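Local coordinates for protein 5-carboxymethyl-2-hydroxymuconate delta-isomerase (Mycobacterium smegmatis, PDB 4PFZ) that probably acts as a metal-dependent isomerase or hydrolase of the fumarylacetoacetate hydrolase family, possibly with acetylpyruvate hydrolase activity, at residues B[58-63]-B[221-226]; B[80-85]-B[207-212]; B[91-96]-B[161-166]; B[137-142]-B[239-244]. All blocks are in the same frame, centred on the assembly; numbering follows the deposited sequence.

Interaction 1 of 4, residues B[58-63]-B[221-226]; sequences SKVIAV and VILTGT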
loop_
_atom_site.group_PDB
_atom_site.type_symbol
_atom_site.label_atom_id
_atom_site.label_comp_id
_atom_site.label_asym_id
_atom_site.label_seq_id
_atom_site.Cartn_x
_atom_site.Cartn_y
_atom_site.Cartn_z
ATOM N N SER B 58 2.629 -4.114 6.617
ATOM C CA SER B 58 3.014 -2.861 5.971
ATOM C C SER B 58 2.223 -2.674 4.674
ATOM O O SER B 58 1.851 -1.553 4.295
ATOM C CB SER B 58 4.522 -2.832 5.693
ATOM O OG SER B 58 4.842 -3.451 4.455
ATOM N N LYS B 59 1.975 -3.774 3.983
ATOM C CA LYS B 59 1.124 -3.740 2.799
ATOM C C LYS B 59 0.340 -5.034 2.641
ATOM O O LYS B 59 0.713 -6.083 3.183
ATOM C CB LYS B 59 1.940 -3.462 1.525
ATOM C CG LYS B 59 3.097 -4.414 1.243
ATOM C CD LYS B 59 3.846 -3.968 -0.037
ATOM C CE LYS B 59 5.205 -4.653 -0.204
ATOM N NZ LYS B 59 6.035 -4.596 1.030
ATOM N N VAL B 60 -0.747 -4.935 1.894
ATOM C CA VAL B 60 -1.588 -6.064 1.624
ATOM C C VAL B 60 -1.695 -6.166 0.126
ATOM O O VAL B 60 -2.190 -5.239 -0.511
ATOM C CB VAL B 60 -2.987 -5.898 2.231
ATOM C CG1 VAL B 60 -3.891 -7.073 1.803
ATOM C CG2 VAL B 60 -2.901 -5.796 3.734
ATOM N N ILE B 61 -1.246 -7.295 -0.423
ATOM C CA ILE B 61 -1.362 -7.575 -1.847
ATOM C C ILE B 61 -2.510 -8.546 -2.048
ATOM O O ILE B 61 -2.664 -9.504 -1.284
ATOM C CB ILE B 61 -0.067 -8.199 -2.429
ATOM C CG1 ILE B 61 1.070 -7.194 -2.344
ATOM C CG2 ILE B 61 -0.249 -8.575 -3.892
ATOM C CD1 ILE B 61 1.854 -7.252 -1.046
ATOM N N ALA B 62 -3.316 -8.316 -3.067
ATOM C CA ALA B 62 -4.383 -9.260 -3.336
ATOM C C ALA B 62 -4.455 -9.606 -4.808
ATOM O O ALA B 62 -3.979 -8.860 -5.653
ATOM C CB ALA B 62 -5.713 -8.694 -2.850
ATOM N N VAL B 63 -5.081 -10.742 -5.101
ATOM C CA VAL B 63 -5.355 -11.151 -6.464
ATOM C C VAL B 63 -6.875 -11.235 -6.613
ATOM O O VAL B 63 -7.581 -11.432 -5.634
ATOM C CB VAL B 63 -4.648 -12.504 -6.793
ATOM C CG1 VAL B 63 -5.476 -13.691 -6.351
ATOM C CG2 VAL B 63 -4.316 -12.607 -8.275
ATOM N N VAL B 221 0.913 -9.226 3.744
ATOM C CA VAL B 221 -0.161 -10.176 3.469
ATOM C C VAL B 221 -0.424 -10.287 1.971
ATOM O O VAL B 221 -0.506 -9.286 1.273
ATOM C CB VAL B 221 -1.468 -9.742 4.183
ATOM C CG1 VAL B 221 -2.687 -10.611 3.742
ATOM C CG2 VAL B 221 -1.271 -9.794 5.694
ATOM N N ILE B 222 -0.567 -11.512 1.487
ATOM C CA ILE B 222 -1.002 -11.758 0.127
ATOM C C ILE B 222 -2.337 -12.508 0.186
ATOM O O ILE B 222 -2.386 -13.655 0.635
ATOM C CB ILE B 222 0.021 -12.605 -0.675
ATOM C CG1 ILE B 222 1.391 -11.897 -0.761
ATOM C CG2 ILE B 222 -0.554 -12.950 -2.056
ATOM C CD1 ILE B 222 2.511 -12.752 -1.446
ATOM N N LEU B 223 -3.408 -11.867 -0.257
ATOM C CA LEU B 223 -4.703 -12.534 -0.332
ATOM C C LEU B 223 -4.746 -13.313 -1.629
ATOM O O LEU B 223 -4.422 -12.759 -2.683
ATOM C CB LEU B 223 -5.849 -11.523 -0.272
ATOM C CG LEU B 223 -5.904 -10.612 0.951
ATOM C CD1 LEU B 223 -7.102 -9.674 0.862
ATOM C CD2 LEU B 223 -5.959 -11.469 2.203
ATOM N N THR B 224 -5.146 -14.586 -1.556
ATOM C CA THR B 224 -4.958 -15.495 -2.685
ATOM C C THR B 224 -6.174 -15.617 -3.590
ATOM O O THR B 224 -6.207 -16.438 -4.496
ATOM C CB THR B 224 -4.526 -16.908 -2.203
ATOM O OG1 THR B 224 -5.520 -17.488 -1.346
ATOM C CG2 THR B 224 -3.236 -16.783 -1.420
ATOM N N GLY B 225 -7.164 -14.770 -3.374
ATOM C CA GLY B 225 -8.264 -14.706 -4.308
ATOM C C GLY B 225 -9.504 -15.318 -3.714
ATOM O O GLY B 225 -9.462 -15.915 -2.642
ATOM N N THR B 226 -10.617 -15.164 -4.412
ATOM C CA THR B 226 -11.882 -15.635 -3.894
ATOM C C THR B 226 -12.630 -16.417 -4.974
ATOM O O THR B 226 -12.523 -16.118 -6.163
ATOM C CB THR B 226 -12.715 -14.442 -3.360
ATOM O OG1 THR B 226 -13.731 -14.910 -2.466
ATOM C CG2 THR B 226 -13.331 -13.621 -4.506
#
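Ala-62 and Leu-223 meet flank to flank, with Ala-62 CB 3.8 Å from Leu-223 CB. On the same face of the sheet Val-60 carries CG1 anti to its backbone N (chi1 175°), which directs that methyl along the strand until it lies 4.2 Å from Leu-223 CG; the two side chains cross obliquely, and Val-60 CG1 is equally far from Val-221 CG1. Ile-61 and Ile-222 pack on the reverse face, where Ile-61 CB and Ile-222 CG1 are 4.3 Å apart and helix 203-213 covers both through Thr-210 and Val-207. The bridged pairs Val-60/Val-221, Ile-61/Ile-222 and Ala-62/Leu-223 each share a face, and the strand axes run 16° from parallel. The backbone evidence agrees: Ile-61 N donates to Val-221 O over 2.7 Å, and Ile-61 O accepts Leu-223 N at the same length, both nearly straight at the carbonyl. Past the last pair, Val-63 CG1 pushes in to 3.4 Å from Thr-224 O. Gly-225, whose N binds Glu-113 OE1, has backbone angles that would jam a CB against the preceding carbonyl. Between strands 84-87 and 108-118, which hydrogen-bond to their outer edges, strands 60-63 and 221-223 form a parallel pair within the otherwise largely antiparallel beta core of the FAH fold.

Interaction 2 of 4, residues B[80-85]-B[207-212]; sequences EDPVIF and VEWTSA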
loop_
_atom_site.group_PDB
_atom_site.type_symbol
_atom_site.label_atom_id
_atom_site.label_comp_id
_atom_site.label_asym_id
_atom_site.label_seq_id
_atom_site.Cartn_x
_atom_site.Cartn_y
_atom_site.Cartn_z
ATOM N N GLU B 80 -4.049 -17.333 -17.564
ATOM C CA GLU B 80 -3.344 -16.095 -17.844
ATOM C C GLU B 80 -2.528 -15.713 -16.612
ATOM O O GLU B 80 -2.721 -16.289 -15.540
ATOM C CB GLU B 80 -4.323 -14.984 -18.222
ATOM N N ASP B 81 -1.616 -14.758 -16.767
ATOM C CA ASP B 81 -0.811 -14.279 -15.649
ATOM C C ASP B 81 -1.688 -13.680 -14.551
ATOM O O ASP B 81 -2.781 -13.194 -14.826
ATOM C CB ASP B 81 0.212 -13.241 -16.126
ATOM C CG ASP B 81 1.417 -13.881 -16.780
ATOM O OD1 ASP B 81 1.732 -15.036 -16.416
ATOM O OD2 ASP B 81 2.047 -13.236 -17.649
ATOM N N PRO B 82 -1.205 -13.717 -13.301
ATOM C CA PRO B 82 -1.951 -13.105 -12.205
ATOM C C PRO B 82 -2.031 -11.590 -12.345
ATOM O O PRO B 82 -1.085 -10.954 -12.823
ATOM C CB PRO B 82 -1.132 -13.481 -10.965
ATOM C CG PRO B 82 -0.264 -14.594 -11.378
ATOM C CD PRO B 82 0.034 -14.350 -12.824
ATOM N N VAL B 83 -3.163 -11.029 -11.935
ATOM C CA VAL B 83 -3.301 -9.590 -11.804
ATOM C C VAL B 83 -3.294 -9.272 -10.311
ATOM O O VAL B 83 -4.192 -9.689 -9.571
ATOM C CB VAL B 83 -4.594 -9.063 -12.476
ATOM C CG1 VAL B 83 -4.791 -7.577 -12.177
ATOM C CG2 VAL B 83 -4.544 -9.297 -13.975
ATOM N N ILE B 84 -2.265 -8.573 -9.855
ATOM C CA ILE B 84 -2.180 -8.248 -8.435
ATOM C C ILE B 84 -2.471 -6.767 -8.191
ATOM O O ILE B 84 -2.350 -5.942 -9.097
ATOM C CB ILE B 84 -0.800 -8.633 -7.839
ATOM C CG1 ILE B 84 0.335 -7.951 -8.598
ATOM C CG2 ILE B 84 -0.623 -10.161 -7.836
ATOM C CD1 ILE B 84 1.692 -8.087 -7.930
ATOM N N PHE B 85 -2.906 -6.448 -6.979
ATOM C CA PHE B 85 -3.173 -5.064 -6.583
ATOM C C PHE B 85 -2.950 -4.891 -5.069
ATOM O O PHE B 85 -2.595 -5.841 -4.373
ATOM C CB PHE B 85 -4.602 -4.636 -6.976
ATOM C CG PHE B 85 -5.692 -5.520 -6.398
ATOM C CD1 PHE B 85 -6.083 -6.675 -7.042
ATOM C CD2 PHE B 85 -6.321 -5.181 -5.212
ATOM C CE1 PHE B 85 -7.083 -7.494 -6.515
ATOM C CE2 PHE B 85 -7.315 -5.997 -4.679
ATOM C CZ PHE B 85 -7.698 -7.148 -5.335
ATOM N N VAL B 207 3.510 -15.965 -4.705
ATOM C CA VAL B 207 4.666 -15.396 -4.017
ATOM C C VAL B 207 5.791 -15.114 -5.011
ATOM O O VAL B 207 6.485 -14.103 -4.912
ATOM C CB VAL B 207 5.177 -16.334 -2.897
ATOM C CG1 VAL B 207 6.451 -15.786 -2.280
ATOM C CG2 VAL B 207 4.105 -16.487 -1.828
ATOM N N GLU B 208 5.967 -16.017 -5.966
ATOM C CA GLU B 208 6.924 -15.789 -7.049
ATOM C C GLU B 208 6.575 -14.543 -7.878
ATOM O O GLU B 208 7.434 -13.706 -8.141
ATOM C CB GLU B 208 6.994 -17.011 -7.952
ATOM C CG GLU B 208 7.928 -16.848 -9.136
ATOM C CD GLU B 208 7.863 -18.039 -10.064
ATOM O OE1 GLU B 208 8.756 -18.909 -9.962
ATOM O OE2 GLU B 208 6.914 -18.110 -10.878
ATOM N N TRP B 209 5.319 -14.432 -8.294
ATOM C CA TRP B 209 4.875 -13.301 -9.106
ATOM C C TRP B 209 5.023 -11.989 -8.352
ATOM O O TRP B 209 5.492 -10.991 -8.904
ATOM C CB TRP B 209 3.418 -13.489 -9.540
ATOM C CG TRP B 209 2.917 -12.426 -10.486
ATOM C CD1 TRP B 209 2.161 -11.328 -10.169
ATOM C CD2 TRP B 209 3.141 -12.363 -11.899
ATOM N NE1 TRP B 209 1.898 -10.594 -11.303
ATOM C CE2 TRP B 209 2.486 -11.212 -12.377
ATOM C CE3 TRP B 209 3.827 -13.174 -12.807
ATOM C CZ2 TRP B 209 2.509 -10.843 -13.727
ATOM C CZ3 TRP B 209 3.844 -12.807 -14.145
ATOM C CH2 TRP B 209 3.191 -11.652 -14.590
ATOM N N THR B 210 4.640 -12.002 -7.078
ATOM C CA THR B 210 4.600 -10.784 -6.287
ATOM C C THR B 210 5.989 -10.322 -5.872
ATOM O O THR B 210 6.296 -9.131 -5.954
ATOM C CB THR B 210 3.733 -10.957 -5.033
ATOM O OG1 THR B 210 2.421 -11.375 -5.432
ATOM C CG2 THR B 210 3.625 -9.619 -4.264
ATOM N N SER B 211 6.833 -11.253 -5.456
ATOM C CA SER B 211 8.191 -10.888 -5.057
ATOM C C SER B 211 9.105 -10.586 -6.249
ATOM O O SER B 211 10.203 -10.068 -6.055
ATOM C CB SER B 211 8.814 -11.989 -4.197
ATOM O OG SER B 211 8.960 -13.191 -4.926
ATOM N N ALA B 212 8.669 -10.909 -7.470
ATOM C CA ALA B 212 9.414 -10.488 -8.661
ATOM C C ALA B 212 9.177 -9.000 -8.917
ATOM O O ALA B 212 10.031 -8.305 -9.457
ATOM C CB ALA B 212 9.018 -11.330 -9.897
HETATM O O HOH W 1 -0.174 -8.441 -12.069
#
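Trp-209 projects from its helix with CG anti to the backbone N (chi1 -175°), and chi2 of -99° turns the indole so that one face receives the ring of Pro-82. Pro-82 CD sits 3.9 Å from the centroid of the six-membered ring and 16° off its normal, a CH-pi contact over the face. Ile-84 comes at the indole's edge instead: its CG2, beside the backbone N and anti to the carbonyl carbon, reaches 3.8 Å from Trp-209 CD1. Farther out, the carboxylate of Asp-81 is inclined to the indole plane, and Asp-81 CG approaches Trp-209 CH2 to 3.6 Å. Its OD2 makes a salt bridge with Lys-151 of the second subunit, whose Arg-157 also packs on Trp-209. The indole N-H is aimed poorly at Pro-82 O, although Trp-209 NE1 lies 3.4 Å from it. A water in the ring plane takes that N-H, 3.1 Å from Trp-209 NE1, accepts also from Ile-84 N and donates to Pro-82 O at 2.8 Å. The chemistry therefore divides in two: carbon contacts seat the indole against the loop, while one water, using three bonds, satisfies both the indole N-H and the backbone polar groups beside the dimer interface.

Interaction 3 of 4, residues B[91-96]-B[161-166]; sequences AIIGPN and HDTFCP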
loop_
_atom_site.group_PDB
_atom_site.type_symbol
_atom_site.label_atom_id
_atom_site.label_comp_id
_atom_site.label_asym_id
_atom_site.label_seq_id
_atom_site.Cartn_x
_atom_site.Cartn_y
_atom_site.Cartn_z
ATOM N N ALA B 91 -7.022 -0.363 5.945
ATOM C CA ALA B 91 -8.270 -1.098 5.762
ATOM C C ALA B 91 -8.366 -2.296 6.714
ATOM O O ALA B 91 -9.431 -2.832 6.921
ATOM C CB ALA B 91 -8.402 -1.572 4.321
ATOM N N ILE B 92 -7.244 -2.710 7.292
ATOM C CA ILE B 92 -7.249 -3.912 8.141
ATOM C C ILE B 92 -8.023 -3.737 9.454
ATOM O O ILE B 92 -7.895 -2.721 10.142
ATOM C CB ILE B 92 -5.810 -4.361 8.451
ATOM C CG1 ILE B 92 -5.105 -4.748 7.153
ATOM C CG2 ILE B 92 -5.790 -5.530 9.464
ATOM C CD1 ILE B 92 -3.571 -4.891 7.302
ATOM N N ILE B 93 -8.856 -4.724 9.766
ATOM C CA ILE B 93 -9.481 -4.855 11.089
ATOM C C ILE B 93 -9.407 -6.326 11.493
ATOM O O ILE B 93 -9.265 -7.201 10.634
ATOM C CB ILE B 93 -10.957 -4.372 11.112
ATOM C CG1 ILE B 93 -11.780 -5.091 10.042
ATOM C CG2 ILE B 93 -11.041 -2.852 10.938
ATOM C CD1 ILE B 93 -13.304 -4.880 10.196
ATOM N N GLY B 94 -9.510 -6.602 12.786
ATOM C CA GLY B 94 -9.462 -7.976 13.269
ATOM C C GLY B 94 -10.825 -8.616 13.476
ATOM O O GLY B 94 -11.860 -8.052 13.101
ATOM N N PRO B 95 -10.844 -9.805 14.085
ATOM C CA PRO B 95 -12.114 -10.498 14.306
ATOM C C PRO B 95 -13.113 -9.666 15.121
ATOM O O PRO B 95 -12.714 -8.906 16.014
ATOM C CB PRO B 95 -11.694 -11.754 15.078
ATOM C CG PRO B 95 -10.266 -11.971 14.704
ATOM C CD PRO B 95 -9.689 -10.601 14.535
ATOM N N ASN B 96 -14.390 -9.806 14.772
ATOM C CA ASN B 96 -15.515 -9.267 15.539
ATOM C C ASN B 96 -15.594 -7.747 15.534
ATOM O O ASN B 96 -16.422 -7.157 16.223
ATOM C CB ASN B 96 -15.457 -9.789 16.968
ATOM C CG ASN B 96 -15.314 -11.299 17.009
ATOM O OD1 ASN B 96 -14.326 -11.832 17.512
ATOM N ND2 ASN B 96 -16.291 -11.993 16.439
ATOM N N HIS B 161 -11.378 1.153 1.544
ATOM C CA HIS B 161 -11.996 1.900 2.643
ATOM C C HIS B 161 -11.533 1.367 3.992
ATOM O O HIS B 161 -11.117 0.223 4.094
ATOM C CB HIS B 161 -13.519 1.831 2.543
ATOM C CG HIS B 161 -14.063 2.483 1.315
ATOM N ND1 HIS B 161 -14.425 3.812 1.283
ATOM C CD2 HIS B 161 -14.288 2.001 0.071
ATOM C CE1 HIS B 161 -14.853 4.122 0.071
ATOM N NE2 HIS B 161 -14.785 3.039 -0.682
ATOM N N ASP B 162 -11.578 2.200 5.029
ATOM C CA ASP B 162 -11.284 1.686 6.367
ATOM C C ASP B 162 -12.253 0.520 6.665
ATOM O O ASP B 162 -13.448 0.570 6.308
ATOM C CB ASP B 162 -11.409 2.783 7.450
ATOM C CG ASP B 162 -10.308 3.865 7.377
ATOM O OD1 ASP B 162 -9.370 3.796 6.549
ATOM O OD2 ASP B 162 -10.394 4.827 8.176
ATOM N N THR B 163 -11.718 -0.518 7.317
ATOM C CA THR B 163 -12.403 -1.775 7.695
ATOM C C THR B 163 -12.627 -2.774 6.550
ATOM O O THR B 163 -13.247 -3.798 6.765
ATOM C CB THR B 163 -13.799 -1.546 8.386
ATOM O OG1 THR B 163 -14.797 -1.210 7.407
ATOM C CG2 THR B 163 -13.711 -0.484 9.489
ATOM N N PHE B 164 -12.144 -2.483 5.343
ATOM C CA PHE B 164 -12.446 -3.353 4.211
ATOM C C PHE B 164 -11.425 -4.482 4.070
ATOM O O PHE B 164 -11.437 -5.197 3.081
ATOM C CB PHE B 164 -12.530 -2.567 2.904
ATOM C CG PHE B 164 -13.907 -1.980 2.630
ATOM C CD1 PHE B 164 -14.770 -1.694 3.669
ATOM C CD2 PHE B 164 -14.323 -1.720 1.324
ATOM C CE1 PHE B 164 -16.038 -1.156 3.417
ATOM C CE2 PHE B 164 -15.576 -1.200 1.061
ATOM C CZ PHE B 164 -16.437 -0.906 2.110
ATOM N N CYS B 165 -10.558 -4.651 5.061
ATOM C CA CYS B 165 -9.694 -5.846 5.068
ATOM C C CYS B 165 -9.676 -6.595 6.404
ATOM O O CYS B 165 -8.667 -6.592 7.112
ATOM C CB CYS B 165 -8.281 -5.452 4.673
ATOM S SG CYS B 165 -7.285 -6.882 4.127
ATOM N N PRO B 166 -10.800 -7.251 6.756
ATOM C CA PRO B 166 -10.780 -8.130 7.928
ATOM C C PRO B 166 -9.670 -9.160 7.795
ATOM O O PRO B 166 -9.500 -9.731 6.717
ATOM C CB PRO B 166 -12.162 -8.811 7.903
ATOM C CG PRO B 166 -13.030 -7.867 7.098
ATOM C CD PRO B 166 -12.103 -7.258 6.068
HETATM O O HOH W 2 -9.593 -0.407 9.080
#
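Ile-93 places CG1 between its backbone N and carbonyl carbon (chi1 55°), and an extended chi2 of 168° carries CD1 over Thr-163, 3.8 Å from Thr-163 CB. Thr-163 in turn has OG1 between N and the carbonyl carbon, leaving its CG2 beside the backbone N and 3.9 Å from Ile-93 CG2. The two side chains cross obliquely. Thr-163 belongs to a type II beta turn running from His-161 to Phe-164, and its hydroxyl is bonded to Gln-100 N. Ala-91 tucks under this turn: Ala-91 CB is 3.3 Å from His-161 O, and Ala-91 O accepts Cys-165 N at 2.8 Å. That donor stands 57° out of the carbonyl plane. The next bond, from Ile-93 N to Cys-165 O, spans 3.3 Å and is likewise made well above the carbonyl plane. These two bonds start the parallel pairing of strands 92-93 and 165-172. Pro-166 CA makes a CA-H...O contact with Ile-93 O at 3.2 Å, and the pairing continues with a backbone bond between Ile-93 and Leu-167. A water donates to Ile-92 O and accepts Thr-163 N at 2.8 Å, bridging strand and turn. Asp-162 points its carboxylate to Lys-123 and Thr-215 of the second subunit. Two off-plane backbone bonds and one water thus link the segments, while the side chains meet the turn through their carbons, partly against its carbonyl oxygens, beside a charged contact of the dimer.

Interaction 4 of 4, residues B[137-142]-B[239-244]; sequences YTIGND and VSITVE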
loop_
_atom_site.group_PDB
_atom_site.type_symbol
_atom_site.label_atom_id
_atom_site.label_comp_id
_atom_site.label_asym_id
_atom_site.label_seq_id
_atom_site.Cartn_x
_atom_site.Cartn_y
_atom_site.Cartn_z
ATOM N N TYR B 137 -0.461 -18.992 7.544
ATOM C CA TYR B 137 -1.666 -18.643 6.802
ATOM C C TYR B 137 -2.758 -18.167 7.732
ATOM O O TYR B 137 -2.913 -18.695 8.836
ATOM C CB TYR B 137 -2.153 -19.843 5.989
ATOM C CG TYR B 137 -1.069 -20.347 5.072
ATOM C CD1 TYR B 137 -0.915 -19.826 3.792
ATOM C CD2 TYR B 137 -0.157 -21.309 5.504
ATOM C CE1 TYR B 137 0.120 -20.272 2.952
ATOM C CE2 TYR B 137 0.865 -21.748 4.675
ATOM C CZ TYR B 137 0.999 -21.220 3.402
ATOM O OH TYR B 137 2.025 -21.648 2.574
ATOM N N THR B 138 -3.510 -17.162 7.289
ATOM C CA THR B 138 -4.684 -16.731 8.034
ATOM C C THR B 138 -5.850 -16.531 7.058
ATOM O O THR B 138 -5.815 -17.021 5.924
ATOM C CB THR B 138 -4.415 -15.435 8.872
ATOM O OG1 THR B 138 -5.488 -15.244 9.806
ATOM C CG2 THR B 138 -4.219 -14.163 7.990
ATOM N N ILE B 139 -6.893 -15.846 7.509
ATOM C CA ILE B 139 -8.081 -15.659 6.689
ATOM C C ILE B 139 -8.260 -14.181 6.430
ATOM O O ILE B 139 -7.955 -13.358 7.284
ATOM C CB ILE B 139 -9.350 -16.224 7.365
ATOM C CG1 ILE B 139 -9.083 -17.644 7.851
ATOM C CG2 ILE B 139 -10.516 -16.204 6.405
ATOM C CD1 ILE B 139 -10.221 -18.257 8.683
ATOM N N GLY B 140 -8.737 -13.850 5.239
ATOM C CA GLY B 140 -8.983 -12.467 4.892
ATOM C C GLY B 140 -10.336 -12.288 4.239
ATOM O O GLY B 140 -10.942 -13.228 3.774
ATOM N N ASN B 141 -10.808 -11.047 4.207
ATOM C CA ASN B 141 -12.037 -10.729 3.511
ATOM C C ASN B 141 -11.768 -9.506 2.636
ATOM O O ASN B 141 -11.502 -8.436 3.172
ATOM C CB ASN B 141 -13.134 -10.477 4.546
ATOM C CG ASN B 141 -14.521 -10.304 3.934
ATOM O OD1 ASN B 141 -14.688 -10.190 2.720
ATOM N ND2 ASN B 141 -15.527 -10.267 4.802
ATOM N N ASP B 142 -11.779 -9.665 1.308
ATOM C CA ASP B 142 -11.446 -8.536 0.421
ATOM C C ASP B 142 -12.745 -7.796 0.119
ATOM O O ASP B 142 -13.335 -7.951 -0.954
ATOM C CB ASP B 142 -10.736 -9.016 -0.860
ATOM C CG ASP B 142 -10.463 -7.885 -1.867
ATOM O OD1 ASP B 142 -10.574 -6.681 -1.517
ATOM O OD2 ASP B 142 -10.123 -8.211 -3.032
ATOM N N VAL B 239 -20.772 -11.695 8.688
ATOM C CA VAL B 239 -20.072 -12.488 7.688
ATOM C C VAL B 239 -19.048 -13.369 8.383
ATOM O O VAL B 239 -18.248 -12.878 9.177
ATOM C CB VAL B 239 -19.345 -11.621 6.644
ATOM C CG1 VAL B 239 -18.810 -12.488 5.497
ATOM C CG2 VAL B 239 -20.257 -10.533 6.114
ATOM N N SER B 240 -19.087 -14.662 8.090
ATOM C CA SER B 240 -18.146 -15.606 8.674
ATOM C C SER B 240 -17.427 -16.416 7.603
ATOM O O SER B 240 -18.057 -17.105 6.804
ATOM C CB SER B 240 -18.857 -16.535 9.649
ATOM O OG SER B 240 -19.179 -15.834 10.835
ATOM N N ILE B 241 -16.102 -16.321 7.596
ATOM C CA ILE B 241 -15.289 -17.041 6.626
ATOM C C ILE B 241 -14.491 -18.111 7.346
ATOM O O ILE B 241 -13.754 -17.821 8.286
ATOM C CB ILE B 241 -14.328 -16.102 5.869
ATOM C CG1 ILE B 241 -15.118 -14.980 5.186
ATOM C CG2 ILE B 241 -13.509 -16.898 4.851
ATOM C CD1 ILE B 241 -14.310 -13.730 4.944
ATOM N N THR B 242 -14.658 -19.345 6.903
ATOM C CA THR B 242 -14.020 -20.464 7.543
ATOM C C THR B 242 -13.033 -21.115 6.591
ATOM O O THR B 242 -13.359 -21.447 5.450
ATOM C CB THR B 242 -15.059 -21.505 8.021
ATOM O OG1 THR B 242 -15.896 -20.909 9.021
ATOM C CG2 THR B 242 -14.365 -22.716 8.619
ATOM N N VAL B 243 -11.814 -21.295 7.063
ATOM C CA VAL B 243 -10.861 -22.084 6.304
ATOM C C VAL B 243 -10.512 -23.322 7.089
ATOM O O VAL B 243 -10.214 -23.250 8.282
ATOM C CB VAL B 243 -9.589 -21.291 5.981
ATOM C CG1 VAL B 243 -8.595 -22.140 5.207
ATOM C CG2 VAL B 243 -9.950 -20.061 5.188
ATOM N N GLU B 244 -10.583 -24.459 6.408
ATOM C CA GLU B 244 -10.232 -25.732 6.994
ATOM C C GLU B 244 -8.817 -25.700 7.560
ATOM O O GLU B 244 -7.870 -25.357 6.856
ATOM C CB GLU B 244 -10.358 -26.833 5.943
ATOM C CG GLU B 244 -10.003 -28.212 6.438
ATOM C CD GLU B 244 -10.174 -29.270 5.364
ATOM O OE1 GLU B 244 -10.511 -28.908 4.216
ATOM O OE2 GLU B 244 -9.971 -30.466 5.675
#
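Ile-139 and Ile-241 join two layers of beta structure face to face, in the beta core of the FAH-family domain. Strand 137-141 belongs to the sheet formed with strands 108-118 and 165-172, whereas strand 239-243 lies in the five-stranded sheet between 181-186 and 247-255. Their axes run at 151°, roughly antiparallel, but stay 7.8 Å apart, too far for backbone pairing, so side chains make the contact; the nearest CA atoms, of Ile-139 and Val-243, are 7.0 Å apart.

Ile-139 sets the packing. Its CB points toward the opposite strand and splits the contact between two branches. CG2, anti to the backbone N, meets Ile-241 CG2 at 3.4 Å, tighter than usual for two methyl groups. CG1, anti to the carbonyl carbon (chi1 -49°), lies alongside Val-243, with Ile-139 CG1 3.7 Å from Val-243 CG2; the Ile-139 and Val-243 side chains point in opposite directions as they pass. With chi2 extended at 173°, the tip runs on over the backbone, where Ile-139 CD1 comes to 3.6 Å from Ile-241 O and 3.8 Å from Val-243 N. Every carbon beyond CB therefore has a partner on the facing strand.

Ile-241 answers from the other side. Its CG1 branch turns away from Ile-139, and its tip lies against the flank of Asn-141, which crosses it at about a right angle. The amide oxygen of Asn-141 is taken by Glu-111 N, which ties down the side chain's polar end, while its flank packs on the isoleucine methyl: Ile-241 CD1 lies 3.5 Å from Asn-141 CB.

Along the chain the first segments come in the order 1, 2, 3, 4, but the partners return as 161-166, 207-212, 221-226 and 239-244, so interaction 4 crosses the other three. Interaction 1 is the hub: its centre is 10 Å from that of interaction 2, about 13 Å from interaction 3 and 12 Å from interaction 4, and it touches all of them. Strand 60-63 neighbours 84-87, and Val-60 packs on Ile-92. Interactions 3 and 4 meet through adjacent strands 165-172 and 134-145, whereas interactions 2 and 3, whose centres are 23 Å apart, do not touch. Interactions 1, 2 and 3 each reach the second subunit, while interaction 4 stays within its own chain.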